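Local coordinates for protein ectoine dioxygenase (PDB 4MHR) that hydroxylates L-ectoine to 5-hydroxyectoine, a protective osmolyte, using iron(II), molecular oxygen and 2-oxoglutarate, at residues S33-D38 / A123-G128. Sequence-based numbering, arbitrary orientation.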
loop_
_atom_site.group_PDB
_atom_site.type_symbol
_atom_site.label_atom_id
_atom_site.label_comp_id
_atom_site.label_asym_id
_atom_site.label_seq_id
_atom_site.Cartn_x
_atom_site.Cartn_y
_atom_site.Cartn_z
ATOM N N SER A 33 -5.717 17.944 -2.729
ATOM C CA SER A 33 -5.723 19.218 -1.947
ATOM C C SER A 33 -4.959 20.228 -2.749
ATOM O O SER A 33 -4.001 19.848 -3.422
ATOM C CB SER A 33 -4.998 19.068 -0.570
ATOM O OG SER A 33 -5.699 18.201 0.343
ATOM N N GLU A 34 -5.302 21.519 -2.597
ATOM C CA GLU A 34 -4.378 22.600 -3.022
ATOM C C GLU A 34 -3.162 22.529 -2.111
ATOM O O GLU A 34 -3.298 22.305 -0.918
ATOM C CB GLU A 34 -5.066 23.999 -2.912
ATOM C CG GLU A 34 -6.409 24.114 -3.612
ATOM C CD GLU A 34 -6.123 24.334 -5.116
ATOM O OE1 GLU A 34 -4.953 24.582 -5.401
ATOM O OE2 GLU A 34 -7.025 24.338 -5.965
ATOM N N TRP A 35 -1.975 22.746 -2.642
ATOM C CA TRP A 35 -0.809 22.826 -1.813
ATOM C C TRP A 35 -0.707 24.201 -1.185
ATOM O O TRP A 35 -0.827 25.163 -1.905
ATOM C CB TRP A 35 0.465 22.591 -2.609
ATOM C CG TRP A 35 1.685 22.544 -1.663
ATOM C CD1 TRP A 35 2.124 21.477 -0.901
ATOM C CD2 TRP A 35 2.542 23.663 -1.311
ATOM N NE1 TRP A 35 3.252 21.844 -0.165
ATOM C CE2 TRP A 35 3.534 23.172 -0.409
ATOM C CE3 TRP A 35 2.625 25.010 -1.749
ATOM C CZ2 TRP A 35 4.566 24.006 0.109
ATOM C CZ3 TRP A 35 3.660 25.863 -1.173
ATOM C CH2 TRP A 35 4.597 25.351 -0.279
ATOM N N THR A 36 -0.423 24.277 0.108
ATOM C CA THR A 36 -0.098 25.584 0.797
ATOM C C THR A 36 1.027 25.383 1.791
ATOM O O THR A 36 1.440 24.229 2.028
ATOM C CB THR A 36 -1.276 26.081 1.605
ATOM O OG1 THR A 36 -1.503 25.163 2.685
ATOM C CG2 THR A 36 -2.545 26.079 0.729
ATOM N N ASN A 37 1.579 26.495 2.311
ATOM C CA ASN A 37 2.684 26.472 3.289
ATOM C C ASN A 37 2.345 25.597 4.501
ATOM O O ASN A 37 3.207 25.013 5.050
ATOM C CB ASN A 37 3.156 27.900 3.765
ATOM C CG ASN A 37 4.260 28.482 2.878
ATOM O OD1 ASN A 37 4.349 29.684 2.696
ATOM N ND2 ASN A 37 5.042 27.639 2.281
ATOM N N ASP A 38 1.071 25.468 4.807
ATOM C CA ASP A 38 0.639 24.603 5.875
ATOM C C ASP A 38 0.642 23.112 5.499
ATOM O O ASP A 38 0.373 22.288 6.345
ATOM C CB ASP A 38 -0.802 24.948 6.257
ATOM C CG ASP A 38 -0.928 26.256 7.067
ATOM O OD1 ASP A 38 0.075 26.922 7.389
ATOM O OD2 ASP A 38 -2.079 26.626 7.370
ATOM N N ALA A 123 -1.421 11.545 4.566
ATOM C CA ALA A 123 -2.595 10.971 3.939
ATOM C C ALA A 123 -3.758 11.964 3.801
ATOM O O ALA A 123 -4.462 11.984 2.755
ATOM C CB ALA A 123 -3.114 9.751 4.677
ATOM N N ARG A 124 -4.067 12.637 4.890
ATOM C CA ARG A 124 -5.201 13.564 4.889
ATOM C C ARG A 124 -4.941 14.680 3.853
ATOM O O ARG A 124 -5.827 15.131 3.226
ATOM C CB ARG A 124 -5.397 14.187 6.292
ATOM C CG ARG A 124 -5.924 13.148 7.280
ATOM C CD ARG A 124 -5.688 13.567 8.740
ATOM N NE ARG A 124 -6.573 14.668 8.990
ATOM C CZ ARG A 124 -6.212 15.938 9.062
ATOM N NH1 ARG A 124 -4.938 16.310 9.019
ATOM N NH2 ARG A 124 -7.160 16.842 9.184
ATOM N N PHE A 125 -3.706 15.159 3.750
ATOM C CA PHE A 125 -3.370 16.150 2.684
ATOM C C PHE A 125 -3.583 15.553 1.259
ATOM O O PHE A 125 -4.300 16.102 0.386
ATOM C CB PHE A 125 -1.914 16.617 2.828
ATOM C CG PHE A 125 -1.503 17.487 1.692
ATOM C CD1 PHE A 125 -2.005 18.748 1.599
ATOM C CD2 PHE A 125 -0.683 17.006 0.667
ATOM C CE1 PHE A 125 -1.713 19.538 0.459
ATOM C CE2 PHE A 125 -0.346 17.789 -0.400
ATOM C CZ PHE A 125 -0.894 19.041 -0.511
ATOM N N LEU A 126 -2.912 14.457 0.993
ATOM C CA LEU A 126 -2.902 13.868 -0.353
ATOM C C LEU A 126 -4.299 13.433 -0.799
ATOM O O LEU A 126 -4.634 13.540 -2.015
ATOM C CB LEU A 126 -1.948 12.672 -0.466
ATOM C CG LEU A 126 -0.487 13.061 -0.355
ATOM C CD1 LEU A 126 0.371 11.802 -0.354
ATOM C CD2 LEU A 126 -0.057 13.946 -1.511
ATOM N N LEU A 127 -5.099 12.990 0.161
ATOM C CA LEU A 127 -6.478 12.552 -0.104
ATOM C C LEU A 127 -7.584 13.644 0.088
ATOM O O LEU A 127 -8.755 13.463 -0.309
ATOM C CB LEU A 127 -6.774 11.288 0.662
ATOM C CG LEU A 127 -5.826 10.124 0.443
ATOM C CD1 LEU A 127 -6.184 8.888 1.266
ATOM C CD2 LEU A 127 -5.823 9.809 -1.036
ATOM N N GLY A 128 -7.174 14.802 0.547
ATOM C CA GLY A 128 -8.025 15.979 0.732
ATOM C C GLY A 128 -9.212 15.683 1.593
ATOM O O GLY A 128 -10.275 15.996 1.215
#
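S33 and F125 carry this contact at the C-terminal end of a helix. The hydroxyl of S33 donates a short hydrogen bond, OG to F125 O 2.5 Å, arriving in the carbonyl plane on a lone pair at a C=O...OG angle of 134°. F125 O also accepts from G128 N (3.2 Å), part of the Schellman motif in which G128, with positive phi, leaves helical geometry; two donors thus grip one carbonyl. The phenyl ring of F125, its CG anti to the backbone N (chi1 174°), reaches the loop: CE1 touches S33 CB at 3.5 Å, E34 O lies at the ring edge, and CZ meets W35 CD1 at 3.9 Å. The indole and phenyl planes stand at 89°, in an oblique arrangement. An alanine in place of F125 would probably cost W35 CD1 and S33 CB the phenyl group they rest against and open a gap between the loop and the helix. Further out, I41 O holds W35 NE1, and H32 bonds to L126 O. The loop leading into helix 43-52 thereby lies against the end of helix 117-127; A46 of helix 43-52 touches both aromatic rings, while L126 and L127 pack on strand 169-175 of the main cupin sheet.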